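Local coordinates for protein CghA (Chaetomium globosum, PDB 6KBC) that is a fungal protein of two calycin-like beta domains that binds the ligand WK1 in a pocket to which both domains contribute, at residues 50-55 and 385-390; 82-87 and 347-352; 196-201 and 212-217. All blocks are in the same frame, centred on the assembly; numbering follows the deposited sequence.

Interaction 1. Residues 50-55 and 385-390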
loop_
_atom_site.group_PDB
_atom_site.type_symbol
_atom_site.label_atom_id
_atom_site.label_comp_id
_atom_site.label_asym_id
_atom_site.label_seq_id
_atom_site.Cartn_x
_atom_site.Cartn_y
_atom_site.Cartn_z
ATOM N N LEU A 50 -4.613 -4.446 -1.436
ATOM C CA LEU A 50 -3.401 -4.150 -2.191
ATOM C C LEU A 50 -2.477 -5.358 -2.201
ATOM O O LEU A 50 -2.245 -5.979 -1.159
ATOM C CB LEU A 50 -2.653 -2.943 -1.595
ATOM C CG LEU A 50 -1.302 -2.524 -2.206
ATOM C CD1 LEU A 50 -1.117 -1.005 -2.044
ATOM C CD2 LEU A 50 -0.108 -3.279 -1.579
ATOM N N PHE A 51 -1.913 -5.656 -3.370
ATOM C CA PHE A 51 -0.949 -6.740 -3.528
ATOM C C PHE A 51 0.204 -6.208 -4.358
ATOM O O PHE A 51 -0.020 -5.584 -5.394
ATOM C CB PHE A 51 -1.547 -7.972 -4.236
ATOM C CG PHE A 51 -2.776 -8.538 -3.569
ATOM C CD1 PHE A 51 -4.021 -7.972 -3.788
ATOM C CD2 PHE A 51 -2.682 -9.658 -2.755
ATOM C CE1 PHE A 51 -5.160 -8.508 -3.175
ATOM C CE2 PHE A 51 -3.810 -10.200 -2.145
ATOM C CZ PHE A 51 -5.049 -9.620 -2.358
ATOM N N ASP A 52 1.437 -6.472 -3.939
ATOM C CA ASP A 52 2.540 -5.962 -4.736
ATOM C C ASP A 52 3.694 -6.950 -4.745
ATOM O O ASP A 52 3.695 -7.966 -4.043
ATOM C CB ASP A 52 3.024 -4.581 -4.253
ATOM C CG ASP A 52 3.452 -4.578 -2.800
ATOM O OD1 ASP A 52 3.850 -5.654 -2.288
ATOM O OD2 ASP A 52 3.407 -3.490 -2.167
ATOM N N ALA A 53 4.694 -6.618 -5.551
ATOM C CA ALA A 53 5.867 -7.460 -5.687
ATOM C C ALA A 53 6.959 -6.603 -6.295
ATOM O O ALA A 53 6.687 -5.786 -7.172
ATOM C CB ALA A 53 5.577 -8.657 -6.592
ATOM N N MET A 54 8.190 -6.776 -5.837
ATOM C CA MET A 54 9.267 -6.170 -6.593
ATOM C C MET A 54 10.483 -7.057 -6.523
ATOM O O MET A 54 10.657 -7.804 -5.563
ATOM C CB MET A 54 9.619 -4.791 -6.076
ATOM C CG MET A 54 10.188 -4.806 -4.688
ATOM S SD MET A 54 10.523 -3.082 -4.322
ATOM C CE MET A 54 11.889 -2.755 -5.412
ATOM N N ALA A 55 11.351 -6.897 -7.515
ATOM C CA ALA A 55 12.595 -7.644 -7.546
ATOM C C ALA A 55 13.496 -7.151 -6.429
ATOM O O ALA A 55 13.470 -5.974 -6.058
ATOM C CB ALA A 55 13.292 -7.496 -8.910
ATOM N N TRP A 385 16.307 -2.003 -1.804
ATOM C CA TRP A 385 15.396 -1.492 -2.808
ATOM C C TRP A 385 13.991 -1.497 -2.236
ATOM O O TRP A 385 13.664 -2.267 -1.333
ATOM C CB TRP A 385 15.467 -2.345 -4.079
ATOM C CG TRP A 385 16.801 -2.235 -4.679
ATOM C CD1 TRP A 385 17.874 -3.072 -4.498
ATOM C CD2 TRP A 385 17.243 -1.181 -5.510
ATOM N NE1 TRP A 385 18.958 -2.598 -5.197
ATOM C CE2 TRP A 385 18.598 -1.434 -5.827
ATOM C CE3 TRP A 385 16.624 -0.036 -6.024
ATOM C CZ2 TRP A 385 19.339 -0.589 -6.643
ATOM C CZ3 TRP A 385 17.359 0.795 -6.849
ATOM C CH2 TRP A 385 18.707 0.519 -7.140
ATOM N N GLY A 386 13.154 -0.640 -2.788
ATOM C CA GLY A 386 11.789 -0.581 -2.323
ATOM C C GLY A 386 10.961 0.248 -3.267
ATOM O O GLY A 386 11.411 0.633 -4.348
ATOM N N MET A 387 9.735 0.517 -2.852
ATOM C CA MET A 387 8.894 1.390 -3.639
ATOM C C MET A 387 8.288 2.411 -2.699
ATOM O O MET A 387 8.125 2.153 -1.502
ATOM C CB MET A 387 7.789 0.618 -4.359
ATOM C CG MET A 387 6.914 -0.165 -3.441
ATOM S SD MET A 387 5.633 -1.071 -4.330
ATOM C CE MET A 387 6.644 -2.261 -5.251
ATOM N N THR A 388 7.984 3.590 -3.238
ATOM C CA THR A 388 7.224 4.574 -2.499
ATOM C C THR A 388 6.078 5.063 -3.367
ATOM O O THR A 388 6.175 5.108 -4.598
ATOM C CB THR A 388 8.072 5.805 -2.031
ATOM O OG1 THR A 388 8.581 6.506 -3.166
ATOM C CG2 THR A 388 9.224 5.383 -1.121
ATOM N N GLY A 389 4.979 5.388 -2.705
ATOM C CA GLY A 389 3.873 6.065 -3.334
ATOM C C GLY A 389 3.713 7.351 -2.561
ATOM O O GLY A 389 3.488 7.312 -1.349
ATOM N N GLU A 390 3.855 8.489 -3.237
ATOM C CA GLU A 390 3.977 9.788 -2.578
ATOM C C GLU A 390 2.850 10.653 -3.107
ATOM O O GLU A 390 2.901 11.103 -4.255
ATOM C CB GLU A 390 5.352 10.403 -2.848
ATOM C CG GLU A 390 6.471 9.388 -2.563
ATOM C CD GLU A 390 7.858 9.949 -2.779
ATOM O OE1 GLU A 390 8.810 9.160 -2.660
ATOM O OE2 GLU A 390 8.002 11.167 -3.046
#
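Met54 pushes its thioether against the backbone of Gly386, with SD 3.4 Å from Gly386 CA, and this is the closest approach between 50-55 and 385-390. The contact is made largely by methionine ends. The Met54 chain bends at its last torsion (chi3 -70°), which turns CE beside the Gly386 peptide and brings it to 3.8 Å from Trp385 CB. The Trp385 indole itself leads away and meets the rings of His346, edge-to-face, and His383. Met387 answers from the other strand: its CE lies 4.0 Å from Met54 CB and equally near Ala53 O, so the two methionine side chains lie beside each other between the strands. The strand axes stay 8.4 Å apart and run at 140° to each other, and no hydrogen bond crosses. This is face-to-face packing between sheets, here of the N-terminal and C-terminal calycin-clan domains, with side chains filling the interface. The polar element is Asp52, whose OD2 stands 3.9 Å from Met387 SD. The carboxylate is held by stronger partners: OD1 accepts from Gly225 N on the adjacent strand 223-231, and OD2 forms a salt bridge with Arg246 of strand 239-249, which pairs with strand 382-392. Asp52 thus bonds to both domains at once, and a charge buried this deeply is probably stabilised by Arg246. Phe244, two residues before Arg246, packs against both Asp52 and Met387.

Interaction 2. Residues 82-87 and 347-352. With WK1 ((2S)-3-[(2S,4E)-4-[[(1R,2S,4aR,6S,8R,8aS)-2-[(E)-but-2-en-2-yl]-6,8-dimethyl-1,2,4a,5,6,7,8,8a-octahydronaphthalen-1-yl]-oxidanyl-methylidene]-3,5-bis(oxidanylidene)pyrrolidin-2-yl]-2-methyl-2-oxidanyl-propanoic acid), chain B.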
loop_
_atom_site.group_PDB
_atom_site.type_symbol
_atom_site.label_atom_id
_atom_site.label_comp_id
_atom_site.label_asym_id
_atom_site.label_seq_id
_atom_site.Cartn_x
_atom_site.Cartn_y
_atom_site.Cartn_z
ATOM N N ASN A 82 -0.018 -0.874 -11.534
ATOM C CA ASN A 82 1.189 -0.178 -11.951
ATOM C C ASN A 82 2.327 -1.179 -12.050
ATOM O O ASN A 82 2.482 -2.036 -11.178
ATOM C CB ASN A 82 1.559 0.934 -10.972
ATOM C CG ASN A 82 0.570 2.071 -11.005
ATOM O OD1 ASN A 82 0.666 2.947 -11.857
ATOM N ND2 ASN A 82 -0.413 2.045 -10.105
ATOM N N ALA A 83 3.145 -1.034 -13.087
ATOM C CA ALA A 83 4.252 -1.948 -13.316
ATOM C C ALA A 83 5.441 -1.157 -13.831
ATOM O O ALA A 83 5.268 -0.195 -14.586
ATOM C CB ALA A 83 3.867 -3.047 -14.324
ATOM N N ALA A 84 6.641 -1.558 -13.413
ATOM C CA ALA A 84 7.866 -0.879 -13.806
ATOM C C ALA A 84 8.931 -1.912 -14.139
ATOM O O ALA A 84 9.018 -2.955 -13.487
ATOM C CB ALA A 84 8.377 0.054 -12.698
ATOM N N TRP A 85 9.746 -1.610 -15.148
ATOM C CA TRP A 85 10.888 -2.433 -15.529
ATOM C C TRP A 85 12.148 -1.584 -15.455
ATOM O O TRP A 85 12.116 -0.392 -15.758
ATOM C CB TRP A 85 10.768 -2.966 -16.965
ATOM C CG TRP A 85 9.722 -4.004 -17.223
ATOM C CD1 TRP A 85 9.929 -5.349 -17.420
ATOM C CD2 TRP A 85 8.306 -3.793 -17.348
ATOM N NE1 TRP A 85 8.730 -5.978 -17.648
ATOM C CE2 TRP A 85 7.721 -5.047 -17.625
ATOM C CE3 TRP A 85 7.479 -2.667 -17.254
ATOM C CZ2 TRP A 85 6.349 -5.207 -17.799
ATOM C CZ3 TRP A 85 6.117 -2.825 -17.425
ATOM C CH2 TRP A 85 5.560 -4.091 -17.693
ATOM N N SER A 86 13.267 -2.222 -15.109
ATOM C CA SER A 86 14.526 -1.492 -14.976
ATOM C C SER A 86 14.927 -0.787 -16.268
ATOM O O SER A 86 15.692 0.180 -16.222
ATOM C CB SER A 86 15.648 -2.442 -14.543
ATOM O OG SER A 86 15.768 -3.525 -15.451
ATOM N N ASP A 87 14.440 -1.249 -17.423
ATOM C CA ASP A 87 14.810 -0.595 -18.676
ATOM C C ASP A 87 14.070 0.717 -18.912
ATOM O O ASP A 87 14.282 1.346 -19.955
ATOM C CB ASP A 87 14.604 -1.539 -19.868
ATOM C CG ASP A 87 13.132 -1.800 -20.202
ATOM O OD1 ASP A 87 12.217 -1.268 -19.541
ATOM O OD2 ASP A 87 12.886 -2.565 -21.161
ATOM N N GLN A 347 13.818 5.304 -9.879
ATOM C CA GLN A 347 13.107 5.213 -11.141
ATOM C C GLN A 347 11.735 5.815 -10.955
ATOM O O GLN A 347 11.022 5.446 -10.019
ATOM C CB GLN A 347 12.967 3.755 -11.633
ATOM C CG GLN A 347 12.256 3.678 -12.976
ATOM C CD GLN A 347 12.038 2.250 -13.471
ATOM O OE1 GLN A 347 12.520 1.278 -12.874
ATOM N NE2 GLN A 347 11.293 2.124 -14.565
ATOM N N ALA A 348 11.368 6.710 -11.864
ATOM C CA ALA A 348 10.033 7.292 -11.877
ATOM C C ALA A 348 9.046 6.253 -12.383
ATOM O O ALA A 348 9.113 5.832 -13.538
ATOM C CB ALA A 348 10.005 8.531 -12.766
ATOM N N TRP A 349 8.127 5.846 -11.522
ATOM C CA TRP A 349 7.227 4.747 -11.829
ATOM C C TRP A 349 5.904 5.258 -12.389
ATOM O O TRP A 349 5.500 4.892 -13.498
ATOM C CB TRP A 349 7.028 3.938 -10.548
ATOM C CG TRP A 349 6.252 2.661 -10.686
ATOM C CD1 TRP A 349 5.574 2.206 -11.782
ATOM C CD2 TRP A 349 6.054 1.695 -9.657
ATOM N NE1 TRP A 349 4.979 0.990 -11.498
ATOM C CE2 TRP A 349 5.256 0.659 -10.198
ATOM C CE3 TRP A 349 6.478 1.598 -8.328
ATOM C CZ2 TRP A 349 4.876 -0.451 -9.455
ATOM C CZ3 TRP A 349 6.092 0.487 -7.586
ATOM C CH2 TRP A 349 5.297 -0.514 -8.152
ATOM N N TRP A 350 5.214 6.099 -11.624
ATOM C CA TRP A 350 4.028 6.782 -12.104
ATOM C C TRP A 350 4.068 8.210 -11.589
ATOM O O TRP A 350 4.796 8.530 -10.647
ATOM C CB TRP A 350 2.733 6.057 -11.682
ATOM C CG TRP A 350 2.374 6.171 -10.226
ATOM C CD1 TRP A 350 1.762 7.228 -9.598
ATOM C CD2 TRP A 350 2.569 5.170 -9.226
ATOM N NE1 TRP A 350 1.577 6.943 -8.265
ATOM C CE2 TRP A 350 2.069 5.690 -8.009
ATOM C CE3 TRP A 350 3.120 3.881 -9.240
ATOM C CZ2 TRP A 350 2.111 4.972 -6.822
ATOM C CZ3 TRP A 350 3.160 3.165 -8.050
ATOM C CH2 TRP A 350 2.657 3.716 -6.857
ATOM N N ALA A 351 3.309 9.073 -12.248
ATOM C CA ALA A 351 3.220 10.476 -11.851
ATOM C C ALA A 351 1.951 11.022 -12.464
ATOM O O ALA A 351 1.821 11.037 -13.693
ATOM C CB ALA A 351 4.436 11.271 -12.320
ATOM N N LYS A 352 1.007 11.426 -11.627
ATOM C CA LYS A 352 -0.219 11.998 -12.144
ATOM C C LYS A 352 -0.673 13.138 -11.246
ATOM O O LYS A 352 -0.450 13.105 -10.026
ATOM C CB LYS A 352 -1.321 10.939 -12.260
ATOM C CG LYS A 352 -1.759 10.347 -10.955
ATOM C CD LYS A 352 -2.876 9.325 -11.190
ATOM C CE LYS A 352 -3.334 8.734 -9.874
ATOM N NZ LYS A 352 -4.427 7.728 -10.032
HETATM O O WK1 B . -4.172 5.236 -10.449
HETATM C C17 WK1 B . -3.306 4.585 -9.922
HETATM O O1 WK1 B . -2.767 3.668 -10.476
HETATM C C19 WK1 B . -2.862 4.909 -8.554
HETATM O O2 WK1 B . -3.448 6.065 -8.062
HETATM C C18 WK1 B . -1.389 5.177 -8.575
HETATM C C20 WK1 B . -3.304 3.718 -7.750
HETATM C C22 WK1 B . -2.621 3.674 -6.444
HETATM N N WK1 B . -2.798 2.494 -5.619
HETATM C C21 WK1 B . -3.048 2.861 -4.366
HETATM O O5 WK1 B . -3.225 1.990 -3.401
HETATM C C23 WK1 B . -2.883 4.746 -5.511
HETATM O O4 WK1 B . -2.862 6.033 -5.792
HETATM C C24 WK1 B . -3.134 4.318 -4.178
HETATM C C16 WK1 B . -3.393 5.154 -3.011
HETATM O O3 WK1 B . -3.387 6.420 -3.178
HETATM C C9 WK1 B . -3.516 4.555 -1.673
HETATM C C8 WK1 B . -2.015 4.454 -1.277
HETATM C C12 WK1 B . -1.001 4.048 -2.326
HETATM C C13 WK1 B . -0.587 2.809 -2.472
HETATM C C90 WK1 B . 0.408 2.440 -3.519
HETATM C C14 WK1 B . -0.434 5.071 -3.242
HETATM C C7 WK1 B . -1.500 5.742 -0.710
HETATM C C6 WK1 B . -2.149 6.301 0.276
HETATM C C3 WK1 B . -3.514 5.770 0.577
HETATM C C4 WK1 B . -4.295 5.385 -0.663
HETATM C C5 WK1 B . -5.506 4.602 -0.195
HETATM C C11 WK1 B . -6.429 4.348 -1.345
HETATM C C2 WK1 B . -4.345 6.570 1.546
HETATM C C1 WK1 B . -5.352 5.604 2.085
HETATM C C10 WK1 B . -6.163 6.108 3.233
HETATM C C WK1 B . -6.264 5.234 0.956
#
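Asn82 and Ala84 pack closely against Trp349 and Trp350, which form a classic beta bulge against strand 363-375. The Trp349 indole is sandwiched: Ala84 CB makes a CH-pi contact over its five-membered ring, 3.7 Å from the ring centroid, and Trp350 CZ3 lies over the opposite face. At this indole's rim, nearly in plane, Asn82 O comes within 3.3 Å of Trp349 CZ2. The Asn82 side chain crosses Trp350 at about a right angle, its amide inclined 32° to the ring. Asn82 ND2 and WK1 C18 share one Trp350 face, both toward the rim. ND2 also donates to WK1 O1 (2.9 Å, 160° at the hydrogen), while OD1 bonds to Ser92; the two bonds together probably set which way round the amide lies. Lys352, extended beyond CG, delivers NZ to 2.8 Å from WK1 O2 and also to WK1 O. The far end is looser and nearer solvent. There Gln347 reaches across, its NE2 bonding to Trp85 O at 2.9 Å from above the carbonyl plane, with a bent N-H angle of 139°; Ser86 is exposed. Strand 77-85 runs between strands 60-69 and 90-96, and the contact lines the pocket where the two domains meet.

Interaction 3. Residues 196-201 and 212-217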
loop_
_atom_site.group_PDB
_atom_site.type_symbol
_atom_site.label_atom_id
_atom_site.label_comp_id
_atom_site.label_asym_id
_atom_site.label_seq_id
_atom_site.Cartn_x
_atom_site.Cartn_y
_atom_site.Cartn_z
ATOM N N LEU A 196 3.724 -12.357 -15.708
ATOM C CA LEU A 196 2.726 -11.451 -16.238
ATOM C C LEU A 196 3.094 -11.081 -17.661
ATOM O O LEU A 196 4.274 -11.018 -18.014
ATOM C CB LEU A 196 2.627 -10.161 -15.381
ATOM C CG LEU A 196 1.963 -10.271 -14.008
ATOM C CD1 LEU A 196 2.269 -9.005 -13.221
ATOM C CD2 LEU A 196 0.467 -10.442 -14.146
ATOM N N THR A 197 2.067 -10.812 -18.463
ATOM C CA THR A 197 2.252 -10.322 -19.820
ATOM C C THR A 197 1.445 -9.049 -19.979
ATOM O O THR A 197 0.238 -9.041 -19.713
ATOM C CB THR A 197 1.833 -11.368 -20.862
ATOM O OG1 THR A 197 2.562 -12.571 -20.623
ATOM C CG2 THR A 197 2.132 -10.874 -22.268
ATOM N N PHE A 198 2.125 -7.977 -20.386
ATOM C CA PHE A 198 1.526 -6.663 -20.563
ATOM C C PHE A 198 1.533 -6.307 -22.040
ATOM O O PHE A 198 2.525 -6.540 -22.740
ATOM C CB PHE A 198 2.304 -5.574 -19.813
ATOM C CG PHE A 198 2.389 -5.782 -18.327
ATOM C CD1 PHE A 198 3.293 -6.681 -17.791
ATOM C CD2 PHE A 198 1.606 -5.027 -17.462
ATOM C CE1 PHE A 198 3.396 -6.852 -16.422
ATOM C CE2 PHE A 198 1.702 -5.197 -16.097
ATOM C CZ PHE A 198 2.596 -6.115 -15.578
ATOM N N HIS A 199 0.445 -5.717 -22.506
ATOM C CA HIS A 199 0.371 -5.240 -23.878
ATOM C C HIS A 199 0.731 -3.759 -23.882
ATOM O O HIS A 199 0.076 -2.955 -23.211
ATOM C CB HIS A 199 -1.010 -5.532 -24.470
ATOM C CG HIS A 199 -1.340 -7.002 -24.486
ATOM N ND1 HIS A 199 -1.622 -7.719 -23.339
ATOM C CD2 HIS A 199 -1.399 -7.894 -25.505
ATOM C CE1 HIS A 199 -1.852 -8.982 -23.651
ATOM N NE2 HIS A 199 -1.726 -9.114 -24.960
ATOM N N ILE A 200 1.794 -3.416 -24.595
ATOM C CA ILE A 200 2.283 -2.012 -24.659
ATOM C C ILE A 200 1.765 -1.377 -25.949
ATOM O O ILE A 200 1.983 -1.955 -27.014
ATOM C CB ILE A 200 3.819 -2.011 -24.635
ATOM C CG1 ILE A 200 4.390 -3.034 -23.650
ATOM C CG2 ILE A 200 4.361 -0.612 -24.399
ATOM C CD1 ILE A 200 4.285 -2.630 -22.204
ATOM N N ASP A 201 1.110 -0.225 -25.841
ATOM C CA ASP A 201 0.606 0.483 -27.044
ATOM C C ASP A 201 1.785 0.899 -27.932
ATOM O O ASP A 201 2.520 1.799 -27.518
ATOM C CB ASP A 201 -0.296 1.647 -26.656
ATOM C CG ASP A 201 -1.627 1.213 -26.073
ATOM O OD1 ASP A 201 -1.724 0.052 -25.637
ATOM O OD2 ASP A 201 -2.557 2.041 -26.057
ATOM N N LYS A 212 4.990 -7.339 -23.401
ATOM C CA LYS A 212 6.169 -7.300 -22.555
ATOM C C LYS A 212 5.916 -8.200 -21.363
ATOM O O LYS A 212 4.812 -8.216 -20.815
ATOM C CB LYS A 212 6.501 -5.867 -22.085
ATOM C CG LYS A 212 7.934 -5.703 -21.566
ATOM C CD LYS A 212 8.222 -4.252 -21.184
ATOM C CE LYS A 212 9.670 -4.028 -20.760
ATOM N NZ LYS A 212 10.604 -3.753 -21.903
ATOM N N ARG A 213 6.939 -8.946 -20.972
ATOM C CA ARG A 213 6.824 -9.899 -19.883
ATOM C C ARG A 213 7.446 -9.333 -18.617
ATOM O O ARG A 213 8.417 -8.574 -18.659
ATOM C CB ARG A 213 7.516 -11.217 -20.233
ATOM C CG ARG A 213 6.942 -11.927 -21.458
ATOM C CD ARG A 213 5.766 -12.825 -21.113
ATOM N NE ARG A 213 6.206 -14.163 -20.731
ATOM C CZ ARG A 213 6.106 -14.655 -19.497
ATOM N NH1 ARG A 213 5.557 -13.921 -18.530
ATOM N NH2 ARG A 213 6.530 -15.885 -19.229
ATOM N N MET A 214 6.875 -9.716 -17.481
ATOM C CA MET A 214 7.519 -9.528 -16.193
ATOM C C MET A 214 7.495 -10.859 -15.469
ATOM O O MET A 214 6.418 -11.366 -15.140
ATOM C CB MET A 214 6.821 -8.457 -15.355
ATOM C CG MET A 214 7.551 -8.185 -14.060
ATOM S SD MET A 214 6.688 -6.915 -13.106
ATOM C CE MET A 214 6.928 -5.484 -14.172
ATOM N N VAL A 215 8.675 -11.417 -15.220
ATOM C CA VAL A 215 8.801 -12.740 -14.634
ATOM C C VAL A 215 9.723 -12.625 -13.438
ATOM O O VAL A 215 10.882 -12.214 -13.579
ATOM C CB VAL A 215 9.362 -13.777 -15.624
ATOM C CG1 VAL A 215 9.623 -15.096 -14.896
ATOM C CG2 VAL A 215 8.442 -13.970 -16.794
ATOM N N LEU A 216 9.220 -12.992 -12.269
ATOM C CA LEU A 216 10.039 -13.084 -11.070
ATOM C C LEU A 216 9.748 -14.447 -10.472
ATOM O O LEU A 216 8.623 -14.699 -10.031
ATOM C CB LEU A 216 9.722 -11.956 -10.086
ATOM C CG LEU A 216 9.979 -10.557 -10.635
ATOM C CD1 LEU A 216 9.384 -9.503 -9.706
ATOM C CD2 LEU A 216 11.489 -10.338 -10.859
ATOM N N GLY A 217 10.744 -15.328 -10.493
ATOM C CA GLY A 217 10.559 -16.692 -10.062
ATOM C C GLY A 217 10.687 -16.840 -8.565
ATOM O O GLY A 217 11.144 -15.935 -7.838
#
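Leu196 and Met214 face each other as an antiparallel hydrogen-bonded pair, Leu196 N donating to Met214 O at 2.9 Å and Met214 N returning a bond to Leu196 O. Two residues along, Phe198 and Lys212 repeat the exchange; Phe198 N bonds to Lys212 O at 2.7 Å. Thr197 and Arg213 form the non-hydrogen-bonded pair between them, and their side chains emerge on the more exposed face. Arg213 can be followed outward from there. Its CB lies 3.9 Å from Leu196 O. CG leaves anti to the carbonyl carbon, and the chain then folds twice (chi2 -86°, chi3 -87°), carrying CD and NE back over the neighbouring strand. CD comes to 3.3 Å from Thr197 OG1, while NE stays more distant from the same hydroxyl. At the tip NH1 donates to Leu196 O (3.2 Å, 150° at the hydrogen). The oxygen lies in the guanidinium plane, but NH1 stands well above the carbonyl plane, on the face opposite the one approached by Met214 N. Leu196 O is therefore gripped by two donors, and NH1 has a stronger partner still in the carboxylate of Asp195, a salt bridge that probably helps keep the curled chain against the strand. The other face is largely apolar, though Lys212 NZ forms a salt bridge with Asp87. Phe198 CE1 meets Met214 CB at 3.9 Å, with Lys212 O at the edge of the ring, and Ile200 CG1 and CD1 lean on Lys212 CB, 3.9 Å from CG1. Phe62 underlies Leu196, Phe198 and Met214. Strands 181-200 and 210-216 form an antiparallel beta hairpin, one face turned inward and the other outward, within the strand-rich N-terminal calycin-clan domain.

How the interactions relate
Interactions 1 and 2 join the N-terminal domain to the C-terminal one and lie 11 Å apart between centres; they meet where Met387 SD packs 3.6 Å from Trp349 CZ3. Interaction 3 belongs to the N-terminal domain alone, yet it touches both other contacts. Asp87 OD2 forms a 2.7 Å salt bridge with Lys212 NZ, and Trp85 NE1 probably bonds to Arg213 O at 2.8 Å, while Ala55 CB packs on Leu216 CD2 at 3.9 Å. Their relation to WK1 is graded: interaction 2 binds it directly, interaction 1 includes Leu50 of the pocket with the Met387 side chain about 6 Å from the ligand, and the Phe198 side chain of interaction 3 is about 11 Å away.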